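Local coordinates for protein similar to hydroxylamine oxidoreductase (Kuenenia stuttgartiensis, PDB 6H5L) that probably works as an oxidoreductase, carrying several c-type hemes within a 60-heme reductase complex of an anammox bacterium, at residues M52-N57 / A206-V211; R58-M63 / N139-P144; T315-D320 / Q379-V384. All blocks are in the same frame, centred on the assembly; numbering follows the deposited sequence.

Interaction 1. Residues M52-N57 / A206-V211; sequences MYWQPN and AEKCDV. With HEC (heme c), chain J.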
loop_
_atom_site.group_PDB
_atom_site.type_symbol
_atom_site.label_atom_id
_atom_site.label_comp_id
_atom_site.label_asym_id
_atom_site.label_seq_id
_atom_site.Cartn_x
_atom_site.Cartn_y
_atom_site.Cartn_z
ATOM N N MET A 52 46.835 -7.078 23.727
ATOM C CA MET A 52 45.770 -7.345 24.689
ATOM C C MET A 52 44.484 -7.735 23.977
ATOM O O MET A 52 43.771 -8.649 24.414
ATOM C CB MET A 52 45.516 -6.118 25.566
ATOM C CG MET A 52 46.604 -5.767 26.558
ATOM S SD MET A 52 46.048 -4.390 27.585
ATOM C CE MET A 52 47.444 -4.181 28.681
ATOM N N TYR A 53 44.174 -7.047 22.878
ATOM C CA TYR A 53 42.951 -7.284 22.126
ATOM C C TYR A 53 43.137 -8.241 20.958
ATOM O O TYR A 53 42.207 -8.982 20.634
ATOM C CB TYR A 53 42.389 -5.953 21.610
ATOM C CG TYR A 53 42.090 -4.949 22.707
ATOM C CD1 TYR A 53 40.878 -4.976 23.389
ATOM C CD2 TYR A 53 43.017 -3.975 23.060
ATOM C CE1 TYR A 53 40.601 -4.062 24.393
ATOM C CE2 TYR A 53 42.747 -3.058 24.060
ATOM C CZ TYR A 53 41.539 -3.105 24.723
ATOM O OH TYR A 53 41.273 -2.192 25.719
ATOM N N TRP A 54 44.312 -8.259 20.322
ATOM C CA TRP A 54 44.500 -9.153 19.184
ATOM C C TRP A 54 44.663 -10.600 19.639
ATOM O O TRP A 54 44.166 -11.522 18.982
ATOM C CB TRP A 54 45.702 -8.717 18.343
ATOM C CG TRP A 54 45.724 -7.275 17.867
ATOM C CD1 TRP A 54 46.836 -6.506 17.685
ATOM C CD2 TRP A 54 44.603 -6.445 17.504
ATOM N NE1 TRP A 54 46.485 -5.259 17.237
ATOM C CE2 TRP A 54 45.123 -5.192 17.120
ATOM C CE3 TRP A 54 43.217 -6.638 17.468
ATOM C CZ2 TRP A 54 44.307 -4.138 16.709
ATOM C CZ3 TRP A 54 42.409 -5.589 17.060
ATOM C CH2 TRP A 54 42.959 -4.356 16.685
ATOM N N GLN A 55 45.358 -10.819 20.754
ATOM C CA GLN A 55 45.629 -12.162 21.272
ATOM C C GLN A 55 45.364 -12.150 22.771
ATOM O O GLN A 55 46.292 -12.070 23.586
ATOM C CB GLN A 55 47.066 -12.591 20.962
ATOM C CG GLN A 55 47.373 -14.042 21.271
ATOM C CD GLN A 55 47.003 -14.979 20.137
ATOM O OE1 GLN A 55 46.360 -14.579 19.166
ATOM N NE2 GLN A 55 47.419 -16.233 20.252
ATOM N N PRO A 56 44.089 -12.222 23.173
ATOM C CA PRO A 56 43.758 -11.997 24.593
ATOM C C PRO A 56 44.322 -13.042 25.541
ATOM O O PRO A 56 44.827 -12.678 26.611
ATOM C CB PRO A 56 42.221 -12.004 24.594
ATOM C CG PRO A 56 41.835 -11.701 23.183
ATOM C CD PRO A 56 42.884 -12.347 22.338
ATOM N N ASN A 57 44.235 -14.330 25.196
ATOM C CA ASN A 57 44.731 -15.374 26.092
ATOM C C ASN A 57 46.178 -15.126 26.496
ATOM O O ASN A 57 46.539 -15.275 27.668
ATOM C CB ASN A 57 44.602 -16.747 25.430
ATOM C CG ASN A 57 43.205 -17.329 25.553
ATOM O OD1 ASN A 57 42.456 -16.985 26.468
ATOM N ND2 ASN A 57 42.854 -18.229 24.640
ATOM N N ALA A 206 43.072 -15.464 14.955
ATOM C CA ALA A 206 43.276 -16.766 15.576
ATOM C C ALA A 206 42.430 -16.951 16.830
ATOM O O ALA A 206 41.920 -18.050 17.074
ATOM C CB ALA A 206 44.757 -16.968 15.909
ATOM N N GLU A 207 42.268 -15.900 17.634
ATOM C CA GLU A 207 41.439 -15.966 18.826
ATOM C C GLU A 207 40.233 -15.042 18.778
ATOM O O GLU A 207 39.409 -15.084 19.699
ATOM C CB GLU A 207 42.267 -15.640 20.080
ATOM C CG GLU A 207 43.472 -16.548 20.280
ATOM C CD GLU A 207 44.027 -16.479 21.690
ATOM O OE1 GLU A 207 44.440 -17.531 22.223
ATOM O OE2 GLU A 207 44.044 -15.373 22.271
ATOM N N LYS A 208 40.103 -14.217 17.744
ATOM C CA LYS A 208 38.979 -13.301 17.603
ATOM C C LYS A 208 38.020 -13.841 16.550
ATOM O O LYS A 208 38.401 -14.012 15.387
ATOM C CB LYS A 208 39.457 -11.903 17.214
ATOM C CG LYS A 208 40.651 -11.394 18.000
ATOM C CD LYS A 208 40.611 -9.880 18.112
ATOM C CE LYS A 208 40.197 -9.229 16.803
ATOM N NZ LYS A 208 39.478 -7.947 17.041
ATOM N N CYS A 209 36.781 -14.107 16.959
ATOM C CA CYS A 209 35.738 -14.559 16.047
ATOM C C CYS A 209 34.916 -13.409 15.486
ATOM O O CYS A 209 33.963 -13.651 14.736
ATOM C CB CYS A 209 34.818 -15.558 16.752
ATOM S SG CYS A 209 35.637 -17.062 17.310
ATOM N N ASP A 210 35.267 -12.168 15.824
ATOM C CA ASP A 210 34.598 -10.976 15.316
ATOM C C ASP A 210 35.294 -10.411 14.085
ATOM O O ASP A 210 35.194 -9.211 13.806
ATOM C CB ASP A 210 34.526 -9.911 16.408
ATOM C CG ASP A 210 35.900 -9.482 16.892
ATOM O OD1 ASP A 210 36.898 -10.124 16.502
ATOM O OD2 ASP A 210 35.989 -8.502 17.659
ATOM N N VAL A 211 35.997 -11.256 13.338
ATOM C CA VAL A 211 36.959 -10.788 12.349
ATOM C C VAL A 211 36.328 -10.748 10.961
ATOM O O VAL A 211 36.668 -9.887 10.141
ATOM C CB VAL A 211 38.224 -11.667 12.394
ATOM C CG1 VAL A 211 38.539 -12.284 11.036
ATOM C CG2 VAL A 211 39.397 -10.873 12.937
HETATM FE FE HEC J . 36.167 1.964 15.520
HETATM C CHA HEC J . 36.517 -1.212 14.314
HETATM C CHB HEC J . 39.599 2.129 16.000
HETATM C CHC HEC J . 35.930 5.264 16.470
HETATM C CHD HEC J . 32.751 1.762 15.337
HETATM N NA HEC J . 37.768 0.709 15.182
HETATM C C1A HEC J . 37.671 -0.597 14.743
HETATM C C2A HEC J . 38.992 -1.192 14.809
HETATM C C3A HEC J . 39.835 -0.271 15.277
HETATM C C4A HEC J . 39.087 0.945 15.521
HETATM C CMA HEC J . 41.346 -0.466 15.515
HETATM C CAA HEC J . 39.373 -2.638 14.422
HETATM C CBA HEC J . 38.779 -3.603 15.439
HETATM C CGA HEC J . 39.338 -4.985 15.242
HETATM O O1A HEC J . 38.904 -5.906 15.980
HETATM O O2A HEC J . 40.211 -5.168 14.354
HETATM N NB HEC J . 37.512 3.415 16.154
HETATM C C1B HEC J . 38.886 3.287 16.213
HETATM C C2B HEC J . 39.451 4.583 16.532
HETATM C C3B HEC J . 38.437 5.450 16.669
HETATM C C4B HEC J . 37.200 4.731 16.430
HETATM C CMB HEC J . 40.963 4.859 16.702
HETATM C CAB HEC J . 38.522 6.955 17.014
HETATM C CBB HEC J . 39.219 7.754 15.890
HETATM N NC HEC J . 34.634 3.261 15.857
HETATM C C1C HEC J . 34.753 4.591 16.216
HETATM C C2C HEC J . 33.433 5.185 16.181
HETATM C C3C HEC J . 32.543 4.204 15.962
HETATM C C4C HEC J . 33.288 2.984 15.689
HETATM C CMC HEC J . 33.123 6.624 16.647
HETATM C CAC HEC J . 30.999 4.348 15.916
HETATM C CBC HEC J . 30.508 5.298 14.800
HETATM N ND HEC J . 34.835 0.512 14.884
HETATM C C1D HEC J . 33.449 0.623 14.985
HETATM C C2D HEC J . 32.860 -0.658 14.654
HETATM C C3D HEC J . 34.044 -1.584 14.338
HETATM C C4D HEC J . 35.225 -0.771 14.504
HETATM C CMD HEC J . 31.359 -1.019 14.630
HETATM C CAD HEC J . 34.010 -3.071 13.923
HETATM C CBD HEC J . 34.505 -3.932 15.080
HETATM C CGD HEC J . 35.277 -5.110 14.551
HETATM O O1D HEC J . 36.202 -4.896 13.725
HETATM O O2D HEC J . 34.980 -6.262 14.963
HETATM O O HOH W 1 44.723 -13.748 17.606
#

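Interaction 2. Residues R58-M63 / N139-P144; sequences RHYEPM and NQIRMP. With HEC (heme c), chain C.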
loop_
_atom_site.group_PDB
_atom_site.type_symbol
_atom_site.label_atom_id
_atom_site.label_comp_id
_atom_site.label_asym_id
_atom_site.label_seq_id
_atom_site.Cartn_x
_atom_site.Cartn_y
_atom_site.Cartn_z
ATOM N N ARG A 58 47.016 -14.732 25.539
ATOM C CA ARG A 58 48.435 -14.565 25.813
ATOM C C ARG A 58 48.757 -13.206 26.422
ATOM O O ARG A 58 49.699 -13.103 27.213
ATOM C CB ARG A 58 49.239 -14.773 24.531
ATOM C CG ARG A 58 50.739 -14.540 24.655
ATOM C CD ARG A 58 51.432 -15.643 25.434
ATOM N NE ARG A 58 52.881 -15.464 25.454
ATOM C CZ ARG A 58 53.723 -16.278 26.080
ATOM N NH1 ARG A 58 53.261 -17.330 26.742
ATOM N NH2 ARG A 58 55.028 -16.040 26.046
ATOM N N HIS A 59 47.996 -12.159 26.090
ATOM C CA HIS A 59 48.450 -10.800 26.356
ATOM C C HIS A 59 47.435 -9.863 27.000
ATOM O O HIS A 59 47.777 -8.699 27.236
ATOM C CB HIS A 59 48.952 -10.150 25.055
ATOM C CG HIS A 59 50.214 -10.757 24.524
ATOM N ND1 HIS A 59 51.375 -10.822 25.264
ATOM C CD2 HIS A 59 50.500 -11.318 23.325
ATOM C CE1 HIS A 59 52.319 -11.404 24.546
ATOM N NE2 HIS A 59 51.815 -11.711 23.364
ATOM N N TYR A 60 46.214 -10.305 27.287
ATOM C CA TYR A 60 45.251 -9.389 27.884
ATOM C C TYR A 60 45.590 -9.123 29.346
ATOM O O TYR A 60 46.057 -10.009 30.066
ATOM C CB TYR A 60 43.827 -9.932 27.770
ATOM C CG TYR A 60 42.781 -8.964 28.276
ATOM C CD1 TYR A 60 42.469 -7.815 27.561
ATOM C CD2 TYR A 60 42.113 -9.193 29.471
ATOM C CE1 TYR A 60 41.517 -6.922 28.020
ATOM C CE2 TYR A 60 41.157 -8.307 29.937
ATOM C CZ TYR A 60 40.864 -7.174 29.206
ATOM O OH TYR A 60 39.916 -6.287 29.663
ATOM N N GLU A 61 45.358 -7.887 29.778
ATOM C CA GLU A 61 45.521 -7.461 31.158
ATOM C C GLU A 61 44.251 -6.769 31.623
ATOM O O GLU A 61 43.540 -6.164 30.814
ATOM C CB GLU A 61 46.714 -6.507 31.314
ATOM C CG GLU A 61 48.063 -7.137 31.013
ATOM C CD GLU A 61 49.204 -6.146 31.127
ATOM O OE1 GLU A 61 48.939 -4.967 31.443
ATOM O OE2 GLU A 61 50.366 -6.542 30.899
ATOM N N PRO A 62 43.940 -6.839 32.916
ATOM C CA PRO A 62 42.684 -6.261 33.408
ATOM C C PRO A 62 42.681 -4.742 33.316
ATOM O O PRO A 62 43.723 -4.088 33.236
ATOM C CB PRO A 62 42.624 -6.725 34.870
ATOM C CG PRO A 62 43.576 -7.874 34.959
ATOM C CD PRO A 62 44.660 -7.569 33.973
ATOM N N MET A 63 41.470 -4.185 33.316
ATOM C CA MET A 63 41.294 -2.741 33.349
ATOM C C MET A 63 41.918 -2.152 34.612
ATOM O O MET A 63 42.121 -2.837 35.618
ATOM C CB MET A 63 39.811 -2.382 33.285
ATOM C CG MET A 63 39.199 -2.476 31.903
ATOM S SD MET A 63 37.405 -2.391 31.997
ATOM C CE MET A 63 37.203 -1.032 33.144
ATOM N N ASN A 139 35.847 -12.650 38.938
ATOM C CA ASN A 139 35.109 -11.389 39.031
ATOM C C ASN A 139 35.864 -10.253 38.341
ATOM O O ASN A 139 36.137 -9.203 38.926
ATOM C CB ASN A 139 34.796 -11.043 40.489
ATOM C CG ASN A 139 33.689 -11.904 41.068
ATOM O OD1 ASN A 139 32.698 -12.196 40.398
ATOM N ND2 ASN A 139 33.853 -12.317 42.319
ATOM N N GLN A 140 36.202 -10.478 37.073
ATOM C CA GLN A 140 36.891 -9.489 36.260
ATOM C C GLN A 140 36.304 -9.503 34.855
ATOM O O GLN A 140 35.641 -10.460 34.448
ATOM C CB GLN A 140 38.403 -9.752 36.209
ATOM C CG GLN A 140 39.123 -9.551 37.534
ATOM C CD GLN A 140 40.552 -10.062 37.501
ATOM O OE1 GLN A 140 40.895 -10.919 36.688
ATOM N NE2 GLN A 140 41.393 -9.533 38.383
ATOM N N ILE A 141 36.554 -8.424 34.117
ATOM C CA ILE A 141 36.120 -8.335 32.727
ATOM C C ILE A 141 37.112 -9.086 31.846
ATOM O O ILE A 141 38.319 -9.118 32.114
ATOM C CB ILE A 141 35.961 -6.859 32.298
ATOM C CG1 ILE A 141 34.487 -6.529 32.043
ATOM C CG2 ILE A 141 36.790 -6.539 31.057
ATOM C CD1 ILE A 141 33.595 -6.707 33.249
ATOM N N ARG A 142 36.590 -9.707 30.787
ATOM C CA ARG A 142 37.357 -10.589 29.919
ATOM C C ARG A 142 37.103 -10.237 28.461
ATOM O O ARG A 142 35.980 -9.881 28.085
ATOM C CB ARG A 142 36.984 -12.060 30.162
ATOM C CG ARG A 142 37.798 -13.056 29.356
ATOM C CD ARG A 142 36.954 -14.235 28.888
ATOM N NE ARG A 142 36.133 -14.796 29.957
ATOM C CZ ARG A 142 34.806 -14.869 29.923
ATOM N NH1 ARG A 142 34.142 -14.427 28.865
ATOM N NH2 ARG A 142 34.140 -15.395 30.942
ATOM N N MET A 143 38.159 -10.326 27.645
ATOM C CA MET A 143 38.026 -10.285 26.196
ATOM C C MET A 143 37.710 -11.694 25.718
ATOM O O MET A 143 38.552 -12.595 25.815
ATOM C CB MET A 143 39.286 -9.738 25.522
ATOM C CG MET A 143 39.433 -8.228 25.612
ATOM S SD MET A 143 38.085 -7.318 24.832
ATOM C CE MET A 143 37.436 -6.425 26.240
ATOM N N PRO A 144 36.509 -11.926 25.196
ATOM C CA PRO A 144 36.109 -13.293 24.834
ATOM C C PRO A 144 36.872 -13.792 23.615
ATOM O O PRO A 144 36.732 -13.264 22.508
ATOM C CB PRO A 144 34.605 -13.158 24.557
ATOM C CG PRO A 144 34.439 -11.744 24.161
ATOM C CD PRO A 144 35.443 -10.944 24.934
HETATM FE FE HEC C . 32.164 -1.432 31.440
HETATM C CHA HEC C . 35.175 -0.761 29.971
HETATM C CHB HEC C . 32.162 -4.560 30.014
HETATM C CHC HEC C . 29.464 -2.285 33.338
HETATM C CHD HEC C . 31.637 1.873 32.112
HETATM N NA HEC C . 33.446 -2.483 30.241
HETATM C C1A HEC C . 34.617 -1.991 29.695
HETATM C C2A HEC C . 35.152 -2.995 28.795
HETATM C C3A HEC C . 34.318 -4.042 28.804
HETATM C C4A HEC C . 33.229 -3.742 29.714
HETATM C CMA HEC C . 34.474 -5.348 27.995
HETATM C CAA HEC C . 36.453 -2.859 27.969
HETATM C CBA HEC C . 37.619 -3.594 28.623
HETATM C CGA HEC C . 38.873 -3.287 27.844
HETATM O O1A HEC C . 38.827 -2.386 26.968
HETATM O O2A HEC C . 39.919 -3.938 28.098
HETATM N NB HEC C . 30.981 -3.096 31.588
HETATM C C1B HEC C . 31.243 -4.324 31.013
HETATM C C2B HEC C . 30.394 -5.310 31.653
HETATM C C3B HEC C . 29.643 -4.679 32.565
HETATM C C4B HEC C . 30.001 -3.275 32.545
HETATM C CMB HEC C . 30.363 -6.814 31.296
HETATM C CAB HEC C . 28.583 -5.302 33.501
HETATM C CBB HEC C . 29.236 -6.235 34.546
HETATM N NC HEC C . 30.755 -0.382 32.473
HETATM C C1C HEC C . 29.809 -0.952 33.302
HETATM C C2C HEC C . 29.330 0.069 34.210
HETATM C C3C HEC C . 29.840 1.247 33.800
HETATM C C4C HEC C . 30.804 0.970 32.744
HETATM C CMC HEC C . 28.148 -0.157 35.186
HETATM C CAC HEC C . 29.557 2.651 34.398
HETATM C CBC HEC C . 29.915 2.726 35.899
HETATM N ND HEC C . 33.243 0.306 31.071
HETATM C C1D HEC C . 32.838 1.569 31.497
HETATM C C2D HEC C . 33.892 2.512 31.185
HETATM C C3D HEC C . 35.003 1.690 30.516
HETATM C C4D HEC C . 34.508 0.330 30.489
HETATM C CMD HEC C . 33.900 4.027 31.468
HETATM C CAD HEC C . 36.360 2.207 29.987
HETATM C CBD HEC C . 37.460 1.735 30.933
HETATM C CGD HEC C . 38.818 2.187 30.464
HETATM O O1D HEC C . 39.823 1.824 31.128
HETATM O O2D HEC C . 38.899 2.904 29.435
#

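Interaction 3. Residues T315-D320 / Q379-V384; sequences TSSLKD and QAQKIV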
loop_
_atom_site.group_PDB
_atom_site.type_symbol
_atom_site.label_atom_id
_atom_site.label_comp_id
_atom_site.label_asym_id
_atom_site.label_seq_id
_atom_site.Cartn_x
_atom_site.Cartn_y
_atom_site.Cartn_z
ATOM N N THR A 315 66.892 -25.423 -11.127
ATOM C CA THR A 315 68.316 -25.222 -11.357
ATOM C C THR A 315 69.020 -24.566 -10.179
ATOM O O THR A 315 70.221 -24.780 -9.993
ATOM C CB THR A 315 68.538 -24.369 -12.612
ATOM O OG1 THR A 315 68.099 -23.028 -12.364
ATOM C CG2 THR A 315 67.756 -24.941 -13.783
ATOM N N SER A 316 68.301 -23.779 -9.383
ATOM C CA SER A 316 68.864 -23.179 -8.181
ATOM C C SER A 316 68.805 -24.201 -7.046
ATOM O O SER A 316 68.518 -25.381 -7.257
ATOM C CB SER A 316 68.123 -21.891 -7.833
ATOM O OG SER A 316 66.777 -22.156 -7.477
ATOM N N SER A 317 69.070 -23.754 -5.818
ATOM C CA SER A 317 68.988 -24.648 -4.668
ATOM C C SER A 317 67.560 -25.068 -4.340
ATOM O O SER A 317 67.366 -25.844 -3.397
ATOM C CB SER A 317 69.636 -23.994 -3.446
ATOM O OG SER A 317 69.148 -22.680 -3.249
ATOM N N LEU A 318 66.563 -24.580 -5.084
ATOM C CA LEU A 318 65.197 -25.071 -4.928
ATOM C C LEU A 318 65.087 -26.560 -5.217
ATOM O O LEU A 318 64.127 -27.198 -4.771
ATOM C CB LEU A 318 64.249 -24.297 -5.843
ATOM C CG LEU A 318 64.037 -22.835 -5.464
ATOM C CD1 LEU A 318 63.048 -22.162 -6.402
ATOM C CD2 LEU A 318 63.562 -22.764 -4.030
ATOM N N LYS A 319 66.042 -27.124 -5.959
ATOM C CA LYS A 319 66.078 -28.565 -6.169
ATOM C C LYS A 319 66.301 -29.326 -4.868
ATOM O O LYS A 319 66.056 -30.536 -4.821
ATOM C CB LYS A 319 67.168 -28.920 -7.180
ATOM C CG LYS A 319 68.572 -28.508 -6.757
ATOM C CD LYS A 319 69.549 -28.597 -7.922
ATOM C CE LYS A 319 70.899 -27.982 -7.576
ATOM N NZ LYS A 319 71.629 -28.757 -6.534
ATOM N N ASP A 320 66.761 -28.647 -3.819
ATOM C CA ASP A 320 66.985 -29.259 -2.517
ATOM C C ASP A 320 66.031 -28.743 -1.448
ATOM O O ASP A 320 66.151 -29.144 -0.284
ATOM C CB ASP A 320 68.436 -29.037 -2.077
ATOM C CG ASP A 320 69.428 -29.792 -2.943
ATOM O OD1 ASP A 320 69.298 -31.029 -3.056
ATOM O OD2 ASP A 320 70.329 -29.149 -3.521
ATOM N N GLN A 379 64.761 -19.505 -12.177
ATOM C CA GLN A 379 65.828 -18.984 -13.026
ATOM C C GLN A 379 66.446 -17.729 -12.425
ATOM O O GLN A 379 67.662 -17.521 -12.515
ATOM C CB GLN A 379 65.288 -18.705 -14.429
ATOM C CG GLN A 379 64.893 -19.959 -15.196
ATOM C CD GLN A 379 63.980 -19.668 -16.373
ATOM O OE1 GLN A 379 63.305 -18.640 -16.412
ATOM N NE2 GLN A 379 63.952 -20.581 -17.337
ATOM N N ALA A 380 65.623 -16.877 -11.811
ATOM C CA ALA A 380 66.152 -15.684 -11.157
ATOM C C ALA A 380 66.970 -16.046 -9.925
ATOM O O ALA A 380 67.992 -15.411 -9.643
ATOM C CB ALA A 380 65.011 -14.739 -10.784
ATOM N N GLN A 381 66.536 -17.064 -9.176
ATOM C CA GLN A 381 67.289 -17.484 -7.998
ATOM C C GLN A 381 68.630 -18.099 -8.379
ATOM O O GLN A 381 69.599 -17.987 -7.620
ATOM C CB GLN A 381 66.464 -18.466 -7.167
ATOM C CG GLN A 381 67.062 -18.778 -5.803
ATOM C CD GLN A 381 66.137 -19.606 -4.931
ATOM O OE1 GLN A 381 64.925 -19.385 -4.904
ATOM N NE2 GLN A 381 66.704 -20.567 -4.213
ATOM N N LYS A 382 68.706 -18.748 -9.545
ATOM C CA LYS A 382 69.980 -19.286 -10.014
ATOM C C LYS A 382 70.991 -18.171 -10.253
ATOM O O LYS A 382 72.176 -18.317 -9.933
ATOM C CB LYS A 382 69.767 -20.099 -11.290
ATOM C CG LYS A 382 71.016 -20.800 -11.808
ATOM C CD LYS A 382 71.469 -21.894 -10.852
ATOM C CE LYS A 382 72.533 -22.782 -11.481
ATOM N NZ LYS A 382 73.789 -22.040 -11.773
ATOM N N ILE A 383 70.537 -17.049 -10.815
ATOM C CA ILE A 383 71.432 -15.926 -11.084
ATOM C C ILE A 383 71.978 -15.354 -9.781
ATOM O O ILE A 383 73.175 -15.067 -9.664
ATOM C CB ILE A 383 70.699 -14.853 -11.908
ATOM C CG1 ILE A 383 70.349 -15.400 -13.295
ATOM C CG2 ILE A 383 71.535 -13.590 -12.005
ATOM C CD1 ILE A 383 69.394 -14.525 -14.073
ATOM N N VAL A 384 71.109 -15.185 -8.782
ATOM C CA VAL A 384 71.538 -14.616 -7.509
ATOM C C VAL A 384 72.508 -15.552 -6.799
ATOM O O VAL A 384 73.510 -15.109 -6.224
ATOM C CB VAL A 384 70.315 -14.299 -6.629
ATOM C CG1 VAL A 384 70.756 -13.710 -5.298
ATOM C CG2 VAL A 384 69.369 -13.352 -7.352
#

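Interaction 1. Residues M52-N57 / A206-V211
Glu207 reaches across to the first turn of helix 56-59 and engages Asn57 with both carboxylate oxygens. The backbone N of Asn57 donates to OE2 of Glu207 over 3.1 Å, with an N-H...O angle of 150°, and meets the syn lone pair. Asn57 ND2 bonds to Glu207 OE1 at 3.0 Å, but comes from above the carboxylate plane, the amide and the carboxylate standing almost perpendicular. The Gln55 amide instead lies flat on the same carboxylate, their planes only 8° apart, with Gln55 CD 3.7 Å from Glu207 CD; the bend at chi2 places that CD. Pro56 lends its ring carbon CD to the flank of OE2. A second donor to Glu207 OE1, the hydroxyl of Tyr17, further fixes the carboxylate.

Beside this polar knot, a water lies 2.7 Å from Trp54 O and accepts from the backbone N of Glu207 at 3.3 Å; its position against Gln55 OE1 is modelled too close to be trusted. Lys208 runs past the end of helix 51-54, its CG 3.7 Å from Trp54 O. A turn at chi3 (-42°) places CE so that NZ arrives at the edge of the Trp54 ring, near its plane, 3.8 Å from CZ3. There NZ donates to the heme propionate oxygen O1A, at a modelled length too short to be reliable, and makes a weak salt bridge with Asp210 OD1. Asp210 in turn is held by a salt bridge to Arg215, whose positive charge lies close to that of Lys208, a clustering that Asp210 and the heme propionates probably offset. Cys209, between Lys208 and Asp210, is covalently linked to another heme as the first cysteine of a CxxCH motif, so the contact ties two short N-terminal helices to a heme-attachment loop of a multi-heme cytochrome c.

Interaction 2. Residues R58-M63 / N139-P144
Tyr60 OH donates a hydrogen bond of 2.8 Å to the heme propionate oxygen O2A, and that oxygen lies near the plane of the ring, at its edge. The same hydroxyl rests against Ile141 CG2. CG of Tyr60 is anti to the backbone N (chi1 -175°), and the ring beyond it meets residues 141-143. Met143 crosses it at about a right angle: its CB sits over one face near the rim, and its CG is 3.4 Å from Tyr60 CE1. The Met143 sulfur completes a Met-aromatic contact, SD lying 5.5 Å from the centroid of the Tyr60 ring and oblique to it. Three side chains then close on the porphyrin: Met63 SD approaches CHA of the heme, Ile141 CG1 packs 3.7 Å from CHB, and Met143 CE lies 3.6 Å from the methyl CMA. Met63 SD also meets Ile141 CG2 at 4.3 Å. Arg357 of the second subunit packs on Tyr60 and Met63 and bonds to the same heme. No hydrogen bond joins the two segments directly; they are held by apolar and sulfur packing around a shared heme, whose propionate charge is probably eased by the tyrosine and that arginine.

Interaction 3. Residues T315-D320 / Q379-V384
The long helix 356-389 is flanked here by a loop that includes the short 3-10 segment 317-319, and Gln381 and Lys382 carry the contact from the helix side. Gln381 points out in an extended chain, with CG anti to the backbone N (chi1 -170°), and lays its amide against Ser316 and Leu318. Its OE1 is 3.6 Å from Leu318 CG, against the branch point of the leucine, and takes its hydrogen bond from Tyr460 OH. NE2 bonds to Glu385 on the next turn of the helix; its link to Ser317 OG, at 3.4 Å, is weak, and the position of that hydroxyl is doubtful. Ser316 CB packs 3.6 Å from the backbone N of Lys382, while Ser316 OG bonds to Asp378 and accepts a weak hydrogen bond from Leu318 N at 3.4 Å, as in an ST turn. Lys382 lies crosswise to Thr315: OG1 of Thr315 sits 3.5 Å from Lys382 CB, and a bend at chi2 (67°) places CD 3.3 Å from Thr315 O. The lysine NZ continues to a salt bridge with Asp386.

An alanine in place of Gln381 would probably leave Tyr460 OH and Glu385 OE1 without their Gln381 partners and open a gap beside Leu318. The backbone N of Thr315 is bound by Asp378 and that of Ser317 by Glu385, so acidic residues of the helix, one turn before and one after Gln381, receive loop N-H groups. The loop is thus probably docked in good part through these carboxylates, while Gln381 and Lys382 make mostly van der Waals contact.

How the interactions relate
Interactions 1 and 2 are neighbours, centres about 11 Å apart, and both draw on helix 56-59; Pro56 CB of the first packs 3.8 Å from Met143 CB of the second. Along the chain, interaction 2 is nested within the loop that interaction 1 closes. Both border hemes and the second subunit, yet interaction 1 is buried and dominated by charge and hydrogen bonds, whereas the partly buried interaction 2 relies on sulfur and apolar packing. Interaction 3 lies on the opposite side of the chain's centre, its centre about 39 Å and 49 Å from theirs. Also partly buried, it joins a loop to helix 356-389 through polar side chains, and no heme borders its two segments.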